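PDB 3DKR: esterase D from Lactobacillus rhamnosus, which probably hydrolyses carboxylic esters with a serine nucleophile, as a member of the alpha/beta-hydrolase superfamily. Local coordinates for residues 92-97 / 116-121; 109-114 / 183-188; 21-26 / 48-53; 15-20 / 86-91; 96-101 / 242-247. One frame throughout, in Å; residues are numbered along the deposited sequence.

All five contacts reach one mixed beta-sheet. Interactions 1 and 3 are buried pairs of parallel strands, each bridged by backbone hydrogen bonds and, at the starting end, by water; strands 23-28 and 94-99 lie side by side and join them. Interactions 2 and 5 bring helices to the sheet and are also buried: in interaction 2 a glutamine amide binds a helix carbonyl, whereas interaction 5 relies on sulfur and aromatic carbon. It shares Phe96 and Val97 with interaction 1. Interaction 4 lies at the surface, beside the edge strand 16-18, and is built from charged tips. Its Met88 nevertheless packs on Val26 of interaction 3, linking the ion network to the interior.

Interaction 1 of 5, residues 92-97 / 116-121; sequences YAKVFV and GITAGG
The Phe96 ring carries Thr118 CB over one face, while Thr118 CG2 approaches its tip atom CZ at 3.8 Å. Ala119 CB comes in obliquely, 3.6 Å from Phe96 CE1. These contacts join the two parallel strands of a beta-alpha-beta unit, 94-99 and 119-122, connected through helix 101-113 in an alpha/beta-hydrolase sheet; the short segments run within 12° of each other. Phe96 CB points to the sheet face that also bears Ala119. On the opposite face of the sheet, the one bearing Val97, Val97 CG2 meets Ile117 CG2 at 4.1 Å, the two side chains crossing at about a right angle and packing against Val85 of helix 74-89 and Ala107, Ala110 and Leu111 of helix 101-113.

Three backbone bonds secure the pairing. Thr118 N donates to Val95 O, Val97 N to Ala119 O, and Gly121 N to Val97 O at 2.9 Å. With no CB on Gly120 to stand in the way, Val97 O can come within 2.9 Å of Gly120 CA. Ala119 N is buried without a partner in the model. Near Gly116, a water bridges the segments: it accepts from Val95 N, donates to Gly116 O at 2.6 Å, and hydrogen-bonds Thr118 OG1 at 2.8 Å.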
# COMPACT_ATOMS: atom_id res chain seq x y z
N TYR A 92 -17.98 8.95 -6.04
CA TYR A 92 -17.83 8.25 -7.32
C TYR A 92 -18.75 7.06 -7.43
O TYR A 92 -18.99 6.39 -6.45
CB TYR A 92 -16.38 7.77 -7.53
CG TYR A 92 -15.46 8.94 -7.66
CD1 TYR A 92 -15.49 9.72 -8.79
CD2 TYR A 92 -14.61 9.32 -6.63
CE1 TYR A 92 -14.69 10.83 -8.92
CE2 TYR A 92 -13.80 10.42 -6.76
CZ TYR A 92 -13.85 11.18 -7.91
OH TYR A 92 -13.04 12.30 -8.05
N ALA A 93 -19.24 6.79 -8.64
CA ALA A 93 -20.09 5.62 -8.86
C ALA A 93 -19.36 4.34 -8.50
O ALA A 93 -19.97 3.41 -7.99
CB ALA A 93 -20.52 5.55 -10.30
N LYS A 94 -18.07 4.27 -8.85
CA LYS A 94 -17.24 3.09 -8.57
C LYS A 94 -15.94 3.50 -7.93
O LYS A 94 -15.35 4.51 -8.31
CB LYS A 94 -16.97 2.31 -9.85
CG LYS A 94 -18.24 1.77 -10.52
CD LYS A 94 -17.91 0.77 -11.62
CE LYS A 94 -19.15 0.29 -12.38
NZ LYS A 94 -18.85 -0.76 -13.39
N VAL A 95 -15.50 2.71 -6.96
CA VAL A 95 -14.25 2.98 -6.25
C VAL A 95 -13.42 1.70 -6.18
O VAL A 95 -13.95 0.63 -5.88
CB VAL A 95 -14.52 3.52 -4.84
CG1 VAL A 95 -13.26 3.50 -3.99
CG2 VAL A 95 -15.10 4.94 -4.93
N PHE A 96 -12.13 1.85 -6.46
CA PHE A 96 -11.13 0.80 -6.34
C PHE A 96 -10.13 1.22 -5.26
O PHE A 96 -9.89 2.40 -5.08
CB PHE A 96 -10.39 0.62 -7.65
CG PHE A 96 -11.25 0.12 -8.78
CD1 PHE A 96 -11.19 -1.20 -9.18
CD2 PHE A 96 -12.14 0.97 -9.43
CE1 PHE A 96 -11.99 -1.67 -10.22
CE2 PHE A 96 -12.95 0.49 -10.47
CZ PHE A 96 -12.86 -0.82 -10.85
N VAL A 97 -9.55 0.26 -4.56
CA VAL A 97 -8.57 0.54 -3.50
C VAL A 97 -7.38 -0.38 -3.65
O VAL A 97 -7.55 -1.61 -3.68
CB VAL A 97 -9.20 0.32 -2.13
CG1 VAL A 97 -8.22 0.73 -1.02
CG2 VAL A 97 -10.55 1.09 -2.05
N GLY A 116 -19.36 -0.85 -0.41
CA GLY A 116 -19.36 0.04 -1.55
C GLY A 116 -18.12 0.00 -2.43
O GLY A 116 -17.95 0.86 -3.28
N ILE A 117 -17.25 -0.99 -2.24
CA ILE A 117 -16.02 -1.09 -3.04
C ILE A 117 -16.15 -2.08 -4.21
O ILE A 117 -16.49 -3.25 -4.01
CB ILE A 117 -14.80 -1.49 -2.17
CG1 ILE A 117 -14.64 -0.52 -0.99
CG2 ILE A 117 -13.53 -1.51 -3.03
CD1 ILE A 117 -13.64 -1.01 0.10
N THR A 118 -15.86 -1.62 -5.42
CA THR A 118 -15.97 -2.48 -6.61
C THR A 118 -14.90 -3.55 -6.67
O THR A 118 -15.21 -4.71 -6.96
CB THR A 118 -15.92 -1.62 -7.88
OG1 THR A 118 -17.09 -0.80 -7.93
CG2 THR A 118 -15.83 -2.46 -9.15
N ALA A 119 -13.65 -3.17 -6.44
CA ALA A 119 -12.53 -4.09 -6.54
C ALA A 119 -11.28 -3.42 -5.97
O ALA A 119 -11.33 -2.26 -5.56
CB ALA A 119 -12.32 -4.51 -7.99
N GLY A 120 -10.18 -4.14 -5.92
CA GLY A 120 -8.98 -3.57 -5.30
C GLY A 120 -7.89 -4.60 -5.25
O GLY A 120 -7.98 -5.63 -5.92
N GLY A 121 -6.85 -4.34 -4.48
CA GLY A 121 -5.75 -5.29 -4.38
C GLY A 121 -4.45 -4.67 -3.94
O GLY A 121 -4.43 -3.63 -3.28
O HOH W 1 -17.56 1.02 -5.85

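Interaction 2 of 5, residues 109-114 / 183-188; sequences KALETL and VKQPTF
Leu111 and Gln185 cross obliquely, and Leu111 CD2 lies over the flat face of the Gln185 amide, 3.8 Å from Gln185 CD. The glutamine chain bends at chi2 (95°), which places CD near the helix backbone. Gln185 NE2 then donates to Leu111 O at 3.3 Å, with an N-H...O angle of 144°. The acceptor lies nearly in the amide plane, and the donor meets a lone pair of the carbonyl. Gln185 OE1 is no farther, 3.2 Å from Leu111 O; two acceptors this close would repel. NE2 also makes a weak bond to Ile117 O, consistent with this amide orientation.

In the fold, this contact sets the last turn of helix 101-113, which begins at the predicted nucleophile Ser101 of the alpha/beta-hydrolase fold, against the loop leading into strand 187-192. Leu111 CD1 stretches toward that strand and passes 4.0 Å from Thr187 OG1, a hydroxyl that donates to Gln185 O. Val183 divides its two methyls between neighbouring helix residues: CG1 faces Leu111 CB at 4.1 Å. Its other methyl, CG2, meets Glu112 CG at 3.5 Å. Although the Glu112 CB points away from this loop, its CG still touches it, and the Glu112 side chain also touches Val176 of helix 155-178.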
# COMPACT_ATOMS: atom_id res chain seq x y z
N LYS A 109 -8.21 -5.50 3.83
CA LYS A 109 -9.18 -5.44 4.92
C LYS A 109 -10.41 -4.62 4.50
O LYS A 109 -11.54 -4.93 4.90
CB LYS A 109 -8.57 -4.90 6.21
CG LYS A 109 -9.41 -5.19 7.44
CD LYS A 109 -8.76 -4.65 8.70
CE LYS A 109 -9.57 -4.99 9.94
NZ LYS A 109 -9.41 -6.41 10.37
N ALA A 110 -10.18 -3.60 3.67
CA ALA A 110 -11.28 -2.83 3.08
C ALA A 110 -12.19 -3.72 2.22
O ALA A 110 -13.41 -3.70 2.38
CB ALA A 110 -10.72 -1.68 2.25
N LEU A 111 -11.60 -4.51 1.33
CA LEU A 111 -12.40 -5.43 0.51
C LEU A 111 -13.21 -6.40 1.39
O LEU A 111 -14.37 -6.71 1.09
CB LEU A 111 -11.53 -6.20 -0.49
CG LEU A 111 -10.86 -5.34 -1.56
CD1 LEU A 111 -9.96 -6.20 -2.45
CD2 LEU A 111 -11.88 -4.59 -2.39
N GLU A 112 -12.59 -6.87 2.46
CA GLU A 112 -13.23 -7.82 3.38
C GLU A 112 -14.39 -7.22 4.18
O GLU A 112 -15.35 -7.92 4.49
CB GLU A 112 -12.20 -8.34 4.39
CG GLU A 112 -11.09 -9.20 3.81
CD GLU A 112 -9.92 -9.46 4.79
OE1 GLU A 112 -9.87 -8.84 5.88
OE2 GLU A 112 -9.06 -10.31 4.44
N THR A 113 -14.25 -5.97 4.62
CA THR A 113 -15.11 -5.45 5.70
C THR A 113 -15.86 -4.13 5.45
O THR A 113 -16.75 -3.79 6.24
CB THR A 113 -14.30 -5.28 7.02
OG1 THR A 113 -13.39 -4.19 6.89
CG2 THR A 113 -13.55 -6.56 7.37
N LEU A 114 -15.47 -3.38 4.42
CA LEU A 114 -16.08 -2.07 4.17
C LEU A 114 -17.03 -2.14 2.99
O LEU A 114 -16.79 -2.90 2.04
CB LEU A 114 -15.00 -1.02 3.91
CG LEU A 114 -14.06 -0.72 5.07
CD1 LEU A 114 -12.99 0.31 4.69
CD2 LEU A 114 -14.81 -0.26 6.32
N VAL A 183 -13.49 -11.95 1.03
CA VAL A 183 -13.39 -11.11 -0.17
C VAL A 183 -14.19 -11.71 -1.32
O VAL A 183 -13.90 -12.81 -1.78
CB VAL A 183 -11.95 -10.92 -0.64
CG1 VAL A 183 -11.91 -10.04 -1.90
CG2 VAL A 183 -11.11 -10.30 0.47
N LYS A 184 -15.19 -10.96 -1.80
CA LYS A 184 -15.96 -11.38 -2.96
C LYS A 184 -15.58 -10.63 -4.24
O LYS A 184 -15.85 -11.09 -5.36
CB LYS A 184 -17.45 -11.15 -2.70
CG LYS A 184 -18.03 -11.90 -1.50
CD LYS A 184 -17.67 -13.37 -1.44
CE LYS A 184 -18.19 -14.02 -0.15
NZ LYS A 184 -17.11 -14.75 0.61
N GLN A 185 -14.94 -9.47 -4.09
CA GLN A 185 -14.63 -8.60 -5.22
C GLN A 185 -13.49 -9.15 -6.06
O GLN A 185 -12.62 -9.86 -5.54
CB GLN A 185 -14.20 -7.21 -4.75
CG GLN A 185 -15.24 -6.43 -3.96
CD GLN A 185 -15.10 -6.59 -2.46
OE1 GLN A 185 -14.58 -7.60 -1.98
NE2 GLN A 185 -15.55 -5.58 -1.72
N PRO A 186 -13.45 -8.76 -7.34
CA PRO A 186 -12.24 -8.95 -8.12
C PRO A 186 -11.03 -8.37 -7.37
O PRO A 186 -11.13 -7.26 -6.82
CB PRO A 186 -12.52 -8.15 -9.40
CG PRO A 186 -14.00 -8.12 -9.50
CD PRO A 186 -14.52 -8.10 -8.13
N THR A 187 -9.94 -9.12 -7.34
CA THR A 187 -8.72 -8.71 -6.64
C THR A 187 -7.51 -8.73 -7.56
O THR A 187 -7.27 -9.70 -8.28
CB THR A 187 -8.47 -9.61 -5.43
OG1 THR A 187 -9.62 -9.61 -4.59
CG2 THR A 187 -7.24 -9.15 -4.64
N PHE A 188 -6.74 -7.65 -7.50
CA PHE A 188 -5.51 -7.48 -8.25
C PHE A 188 -4.33 -7.79 -7.34
O PHE A 188 -4.28 -7.33 -6.20
CB PHE A 188 -5.40 -6.03 -8.74
CG PHE A 188 -4.18 -5.76 -9.58
CD1 PHE A 188 -4.23 -5.91 -10.96
CD2 PHE A 188 -2.98 -5.41 -8.99
CE1 PHE A 188 -3.10 -5.68 -11.75
CE2 PHE A 188 -1.85 -5.18 -9.77
CZ PHE A 188 -1.91 -5.33 -11.15

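Interaction 3 of 5, residues 21-26 / 48-53; sequences TDTGVV and SGYGVY
Gly51 N donates to Thr23 O and Tyr53 N to Val25 O, both pairs 2.9 Å apart and fairly straight, with N-H...O angles of 159° and 155°. Between them lies the shortest backbone bond across the pair, from Val25 N to Gly51 O at 2.8 Å. It is also the most bent, with an N-H...O angle of 134°. CA-H...O contacts fill in between these bonds, among them Gly24 CA to Gly51 O at 3.3 Å.

Ahead of the paired strands, two waters take over the bridging. One accepts from Thr21 N and Thr23 N and donates to Gly49 O at 2.7 Å. The second links Thr21 OG1 to the same Gly49 carbonyl. Gly49, at positive phi, closes helix 39-47 in a Schellman motif, after which Tyr50 leads into strand 51-54. Strands 23-28 and 51-54 with this helix make a parallel beta-alpha-beta unit.

Farther out, Thr23 and Tyr50 lie side by side, pointing the same way, with Thr23 CG2 at the ring edge, 3.6 Å from Tyr50 CD1. Val25 CG2 touches Tyr50 CB at 4.3 Å. Val25 and Val52 share a face packed against Leu45 of helix 39-47, whereas Val26 and Tyr53 face Ala84 and Met88 of helix 74-89. The chemistry implies a division along the strands: direct amide bonds along their largely buried length, and water-mediated bonds at the end where Thr21 and Gly49 are exposed.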
# COMPACT_ATOMS: atom_id res chain seq x y z
N THR A 21 -14.59 11.58 -12.70
CA THR A 21 -16.01 11.63 -13.06
C THR A 21 -16.74 10.40 -12.49
O THR A 21 -17.37 10.51 -11.43
CB THR A 21 -16.21 11.78 -14.59
OG1 THR A 21 -15.46 10.79 -15.31
CG2 THR A 21 -15.76 13.18 -15.06
N ASP A 22 -16.61 9.25 -13.14
CA ASP A 22 -17.39 8.06 -12.72
C ASP A 22 -16.66 7.19 -11.69
O ASP A 22 -17.30 6.60 -10.81
CB ASP A 22 -17.78 7.18 -13.90
CG ASP A 22 -16.58 6.60 -14.62
OD1 ASP A 22 -15.88 7.42 -15.27
OD2 ASP A 22 -16.34 5.37 -14.53
N THR A 23 -15.34 7.07 -11.82
CA THR A 23 -14.57 6.12 -11.02
C THR A 23 -13.43 6.80 -10.28
O THR A 23 -12.71 7.63 -10.86
CB THR A 23 -14.01 5.00 -11.89
OG1 THR A 23 -15.09 4.24 -12.49
CG2 THR A 23 -13.16 4.05 -11.06
N GLY A 24 -13.28 6.44 -9.01
CA GLY A 24 -12.21 6.96 -8.17
C GLY A 24 -11.38 5.83 -7.62
O GLY A 24 -11.88 4.71 -7.44
N VAL A 25 -10.12 6.12 -7.31
CA VAL A 25 -9.18 5.12 -6.83
C VAL A 25 -8.47 5.63 -5.58
O VAL A 25 -7.94 6.74 -5.59
CB VAL A 25 -8.11 4.81 -7.89
CG1 VAL A 25 -7.22 3.66 -7.42
CG2 VAL A 25 -8.77 4.44 -9.21
N VAL A 26 -8.46 4.81 -4.53
CA VAL A 26 -7.69 5.10 -3.33
C VAL A 26 -6.37 4.34 -3.42
O VAL A 26 -6.36 3.13 -3.68
CB VAL A 26 -8.45 4.67 -2.05
CG1 VAL A 26 -7.57 4.84 -0.83
CG2 VAL A 26 -9.77 5.45 -1.91
N SER A 48 -5.90 8.58 -17.69
CA SER A 48 -6.99 7.71 -18.19
C SER A 48 -8.36 8.11 -17.63
O SER A 48 -9.35 7.37 -17.80
CB SER A 48 -6.68 6.24 -17.91
OG SER A 48 -5.72 5.72 -18.82
N GLY A 49 -8.41 9.26 -16.95
CA GLY A 49 -9.66 9.87 -16.52
C GLY A 49 -10.20 9.41 -15.18
O GLY A 49 -11.37 9.64 -14.86
N TYR A 50 -9.36 8.76 -14.38
CA TYR A 50 -9.79 8.34 -13.05
C TYR A 50 -9.56 9.42 -12.00
O TYR A 50 -8.57 10.15 -12.07
CB TYR A 50 -9.01 7.10 -12.64
CG TYR A 50 -9.33 5.89 -13.48
CD1 TYR A 50 -10.50 5.17 -13.27
CD2 TYR A 50 -8.47 5.45 -14.47
CE1 TYR A 50 -10.80 4.06 -14.05
CE2 TYR A 50 -8.75 4.34 -15.24
CZ TYR A 50 -9.92 3.65 -15.02
OH TYR A 50 -10.19 2.54 -15.79
N GLY A 51 -10.46 9.50 -11.02
CA GLY A 51 -10.21 10.28 -9.81
C GLY A 51 -9.26 9.48 -8.94
O GLY A 51 -9.27 8.24 -8.99
N VAL A 52 -8.45 10.16 -8.12
CA VAL A 52 -7.43 9.48 -7.33
C VAL A 52 -7.31 10.18 -5.98
O VAL A 52 -7.39 11.39 -5.93
CB VAL A 52 -6.04 9.47 -8.02
CG1 VAL A 52 -5.08 8.57 -7.24
CG2 VAL A 52 -6.16 9.03 -9.48
N TYR A 53 -7.14 9.41 -4.91
CA TYR A 53 -6.91 9.97 -3.58
C TYR A 53 -5.81 9.20 -2.89
O TYR A 53 -5.87 7.98 -2.83
CB TYR A 53 -8.18 9.90 -2.75
CG TYR A 53 -8.08 10.50 -1.36
CD1 TYR A 53 -7.47 11.73 -1.15
CD2 TYR A 53 -8.62 9.84 -0.27
CE1 TYR A 53 -7.41 12.27 0.13
CE2 TYR A 53 -8.57 10.38 0.99
CZ TYR A 53 -7.97 11.59 1.19
OH TYR A 53 -7.95 12.13 2.47
O HOH W 2 -13.40 9.02 -13.12
O HOH W 3 -12.94 11.56 -16.00

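Interaction 4 of 5, residues 15-20 / 86-91; sequences PFEYEG and AHMTAK
Glu17 extends from strand 16-18 toward His87 and Lys91, its CB already directed at segment 86-91. Glu17 CG, anti to the backbone N (chi1 -177°), passes 3.4 Å from Val52 O of the adjoining strand. Beyond CG the chain is extended, and Glu17 CD arrives in the plane of the His87 ring, at its edge, 3.3 Å from His87 NE2. The two tips meet with carboxylate and ring planes 70° apart. Glu17 OE1 accepts from His87 NE2 at 2.8 Å on its syn side, with an N-H...O angle of 156°. Glu17 OE2 takes a salt bridge from Lys91 NZ at 2.7 Å, the ammonium standing above the carboxylate plane, and lies 3.7 Å from Met88 SD.

Lys91 NZ forms a second salt bridge, using the syn lone pair of Glu19 OE1 at 3.0 Å. The lysine's CD lies over the His87 ring face, 4.3 Å above it toward the rim. Two carboxylates around one ammonium would favour its charged form. The network ties helix 74-89 and the residues after it to the edge strand 16-18, which runs antiparallel to strand 51-54; Tyr53 of that strand meets the His87 ring, and Met88 packs inward on Tyr53 and on Val95 of strand 94-99.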
# COMPACT_ATOMS: atom_id res chain seq x y z
N PRO A 15 -0.95 14.71 1.55
CA PRO A 15 -1.96 13.90 0.87
C PRO A 15 -2.40 14.67 -0.36
O PRO A 15 -2.30 15.90 -0.37
CB PRO A 15 -3.11 13.82 1.88
CG PRO A 15 -2.86 14.93 2.84
CD PRO A 15 -1.41 15.18 2.86
N PHE A 16 -2.87 13.98 -1.40
CA PHE A 16 -3.33 14.69 -2.60
C PHE A 16 -4.47 13.98 -3.30
O PHE A 16 -4.70 12.80 -3.07
CB PHE A 16 -2.19 15.00 -3.57
CG PHE A 16 -1.58 13.79 -4.25
CD1 PHE A 16 -0.54 13.07 -3.65
CD2 PHE A 16 -1.98 13.41 -5.52
CE1 PHE A 16 0.04 11.99 -4.29
CE2 PHE A 16 -1.41 12.34 -6.15
CZ PHE A 16 -0.39 11.63 -5.53
N GLU A 17 -5.19 14.74 -4.12
CA GLU A 17 -6.42 14.24 -4.73
C GLU A 17 -6.58 14.81 -6.11
O GLU A 17 -6.42 16.01 -6.32
CB GLU A 17 -7.65 14.59 -3.90
CG GLU A 17 -8.95 14.03 -4.49
CD GLU A 17 -10.15 14.03 -3.55
OE1 GLU A 17 -10.05 14.56 -2.42
OE2 GLU A 17 -11.20 13.49 -3.96
N TYR A 18 -6.92 13.93 -7.05
CA TYR A 18 -7.30 14.33 -8.39
C TYR A 18 -8.77 14.05 -8.59
O TYR A 18 -9.25 12.94 -8.32
CB TYR A 18 -6.53 13.52 -9.43
CG TYR A 18 -5.03 13.63 -9.35
CD1 TYR A 18 -4.41 14.78 -8.87
CD2 TYR A 18 -4.23 12.58 -9.81
CE1 TYR A 18 -3.01 14.86 -8.82
CE2 TYR A 18 -2.86 12.67 -9.76
CZ TYR A 18 -2.25 13.80 -9.25
OH TYR A 18 -0.86 13.87 -9.22
N GLU A 19 -9.47 15.05 -9.12
CA GLU A 19 -10.90 14.87 -9.40
C GLU A 19 -11.10 14.03 -10.63
O GLU A 19 -10.35 14.12 -11.59
CB GLU A 19 -11.58 16.22 -9.61
CG GLU A 19 -11.42 17.17 -8.45
CD GLU A 19 -11.81 16.58 -7.11
OE1 GLU A 19 -12.92 16.00 -7.01
OE2 GLU A 19 -10.99 16.69 -6.16
N GLY A 20 -12.13 13.19 -10.60
CA GLY A 20 -12.53 12.42 -11.77
C GLY A 20 -14.00 12.59 -12.08
O GLY A 20 -14.60 13.63 -11.75
N ALA A 86 -14.20 5.92 2.43
CA ALA A 86 -15.50 6.59 2.56
C ALA A 86 -15.55 7.92 1.81
O ALA A 86 -16.57 8.28 1.21
CB ALA A 86 -15.83 6.81 4.03
N HIS A 87 -14.45 8.66 1.85
CA HIS A 87 -14.32 9.94 1.14
C HIS A 87 -14.64 9.76 -0.35
O HIS A 87 -15.32 10.59 -0.96
CB HIS A 87 -12.88 10.45 1.31
CG HIS A 87 -12.58 11.70 0.56
ND1 HIS A 87 -13.04 12.94 0.97
CD2 HIS A 87 -11.84 11.92 -0.55
CE1 HIS A 87 -12.61 13.86 0.12
NE2 HIS A 87 -11.88 13.27 -0.81
N MET A 88 -14.17 8.65 -0.91
CA MET A 88 -14.26 8.39 -2.33
C MET A 88 -15.58 7.71 -2.69
O MET A 88 -16.18 8.05 -3.72
CB MET A 88 -13.06 7.57 -2.81
CG MET A 88 -11.72 8.33 -2.69
SD MET A 88 -11.65 9.82 -3.70
CE MET A 88 -10.99 9.16 -5.23
N THR A 89 -16.06 6.79 -1.85
CA THR A 89 -17.37 6.18 -2.12
C THR A 89 -18.52 7.18 -1.94
O THR A 89 -19.65 6.90 -2.37
CB THR A 89 -17.63 4.94 -1.27
OG1 THR A 89 -17.66 5.31 0.12
CG2 THR A 89 -16.60 3.85 -1.52
N ALA A 90 -18.29 8.31 -1.29
CA ALA A 90 -19.33 9.36 -1.24
C ALA A 90 -19.51 10.07 -2.59
O ALA A 90 -20.58 10.65 -2.85
CB ALA A 90 -18.98 10.37 -0.17
N LYS A 91 -18.47 10.03 -3.43
CA LYS A 91 -18.35 10.89 -4.62
C LYS A 91 -18.54 10.15 -5.94
O LYS A 91 -19.15 10.69 -6.87
CB LYS A 91 -16.94 11.53 -4.67
CG LYS A 91 -16.60 12.46 -3.56
CD LYS A 91 -15.11 12.85 -3.58
CE LYS A 91 -14.75 13.70 -4.76
NZ LYS A 91 -13.63 14.64 -4.40

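Interaction 5 of 5, residues 96-101 / 242-247; sequences FVFGLS and IAFMQQ. With ACT (acetate ion), chain B.
Met245 passes over one face of the Phe96 ring, its CG above the ring centre and 3.6 Å from the centroid, a CH-pi contact. The sulfur continues over the same face in a Met-aromatic contact, with Met245 SD 3.5 Å from Phe96 CG. A second Met-aromatic contact, with Phe98, is looser: Met245 SD stands at the ring edge, 5.4 Å from the centroid and 4.1 Å from Phe98 CE2. Phe244 and Phe98 slide past each other in opposite directions, with Phe244 CE2 at the Phe98 edge, 4.0 Å from Phe98 CE1.

Here segment 242-246 of the C-terminal helix 234-246 of the alpha/beta-hydrolase fold runs at 156° to segment 96-99, near antiparallel, covering the sheet face that bears Phe96 and Phe98. Strand 94-99 leads through Leu100 to Ser101, the predicted nucleophile, at the position of the nucleophile elbow. The far side of the helix turns outward, with Ala243 and Gln246 exposed. At the other end the two segments diverge, and Ser101 N donates to acetate OXT at 2.9 Å. Leu102 N, Tyr31 N and His226 NE2 also hydrogen-bond this ion, probably a crystallisation component, consistent with a place in the catalytic pocket.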
# COMPACT_ATOMS: atom_id res chain seq x y z
N PHE A 96 -12.13 1.85 -6.46
CA PHE A 96 -11.13 0.80 -6.34
C PHE A 96 -10.13 1.22 -5.26
O PHE A 96 -9.89 2.40 -5.08
CB PHE A 96 -10.39 0.62 -7.65
CG PHE A 96 -11.25 0.12 -8.78
CD1 PHE A 96 -11.19 -1.20 -9.18
CD2 PHE A 96 -12.14 0.97 -9.43
CE1 PHE A 96 -11.99 -1.67 -10.22
CE2 PHE A 96 -12.95 0.49 -10.47
CZ PHE A 96 -12.86 -0.82 -10.85
N VAL A 97 -9.55 0.26 -4.56
CA VAL A 97 -8.57 0.54 -3.50
C VAL A 97 -7.38 -0.38 -3.65
O VAL A 97 -7.55 -1.61 -3.68
CB VAL A 97 -9.20 0.32 -2.13
CG1 VAL A 97 -8.22 0.73 -1.02
CG2 VAL A 97 -10.55 1.09 -2.05
N PHE A 98 -6.18 0.21 -3.72
CA PHE A 98 -4.93 -0.54 -3.87
C PHE A 98 -3.89 -0.01 -2.91
O PHE A 98 -3.96 1.14 -2.51
CB PHE A 98 -4.34 -0.39 -5.28
CG PHE A 98 -5.29 -0.73 -6.40
CD1 PHE A 98 -5.45 -2.05 -6.81
CD2 PHE A 98 -5.95 0.28 -7.09
CE1 PHE A 98 -6.30 -2.36 -7.85
CE2 PHE A 98 -6.82 -0.03 -8.12
CZ PHE A 98 -6.97 -1.35 -8.51
N GLY A 99 -2.90 -0.83 -2.60
CA GLY A 99 -1.78 -0.38 -1.78
C GLY A 99 -0.52 -1.17 -1.99
O GLY A 99 -0.53 -2.21 -2.65
N LEU A 100 0.58 -0.65 -1.44
CA LEU A 100 1.87 -1.35 -1.41
C LEU A 100 1.85 -2.39 -0.27
O LEU A 100 0.77 -2.90 0.03
CB LEU A 100 3.04 -0.36 -1.34
CG LEU A 100 3.35 0.21 -2.73
CD1 LEU A 100 4.04 1.59 -2.64
CD2 LEU A 100 4.20 -0.77 -3.53
N SER A 101 2.98 -2.79 0.32
CA SER A 101 2.87 -3.89 1.31
C SER A 101 2.00 -3.47 2.50
O SER A 101 1.02 -4.15 2.84
CB SER A 101 4.23 -4.42 1.78
OG SER A 101 4.95 -5.08 0.75
N ILE A 242 -4.89 -0.53 -14.93
CA ILE A 242 -5.91 0.10 -15.75
C ILE A 242 -6.72 -0.97 -16.48
O ILE A 242 -7.95 -0.90 -16.50
CB ILE A 242 -5.28 1.15 -16.68
CG1 ILE A 242 -4.78 2.32 -15.83
CG2 ILE A 242 -6.30 1.65 -17.70
CD1 ILE A 242 -3.94 3.35 -16.58
N ALA A 243 -6.05 -1.98 -17.02
CA ALA A 243 -6.78 -3.10 -17.66
C ALA A 243 -7.74 -3.78 -16.69
O ALA A 243 -8.89 -4.13 -17.03
CB ALA A 243 -5.81 -4.10 -18.23
N PHE A 244 -7.27 -3.98 -15.46
CA PHE A 244 -8.06 -4.60 -14.39
C PHE A 244 -9.33 -3.81 -14.11
O PHE A 244 -10.43 -4.38 -14.00
CB PHE A 244 -7.18 -4.73 -13.14
CG PHE A 244 -7.90 -5.18 -11.91
CD1 PHE A 244 -8.16 -6.54 -11.69
CD2 PHE A 244 -8.26 -4.27 -10.94
CE1 PHE A 244 -8.79 -6.94 -10.53
CE2 PHE A 244 -8.91 -4.68 -9.78
CZ PHE A 244 -9.17 -6.01 -9.57
N MET A 245 -9.19 -2.49 -13.99
CA MET A 245 -10.33 -1.63 -13.75
C MET A 245 -11.27 -1.60 -14.94
O MET A 245 -12.49 -1.63 -14.77
CB MET A 245 -9.84 -0.23 -13.38
CG MET A 245 -9.23 -0.24 -11.99
SD MET A 245 -9.07 1.40 -11.27
CE MET A 245 -7.71 1.82 -12.24
N GLN A 246 -10.71 -1.60 -16.14
CA GLN A 246 -11.54 -1.50 -17.34
C GLN A 246 -12.39 -2.74 -17.57
O GLN A 246 -13.45 -2.67 -18.21
CB GLN A 246 -10.67 -1.21 -18.55
CG GLN A 246 -10.26 0.24 -18.65
CD GLN A 246 -11.44 1.13 -18.99
OE1 GLN A 246 -12.24 1.48 -18.12
NE2 GLN A 246 -11.58 1.47 -20.27
N GLN A 247 -11.94 -3.87 -17.04
CA GLN A 247 -12.76 -5.10 -17.04
C GLN A 247 -14.10 -4.96 -16.31
O GLN A 247 -15.02 -5.73 -16.57
CB GLN A 247 -11.96 -6.26 -16.45
CG GLN A 247 -10.90 -6.78 -17.39
CD GLN A 247 -11.51 -7.52 -18.57
OE1 GLN A 247 -12.41 -8.35 -18.40
NE2 GLN A 247 -11.01 -7.23 -19.78
C ACT B . 5.82 -1.35 1.96
O ACT B . 4.89 -1.07 2.78
OXT ACT B . 5.52 -1.57 0.75
CH3 ACT B . 7.26 -1.40 2.39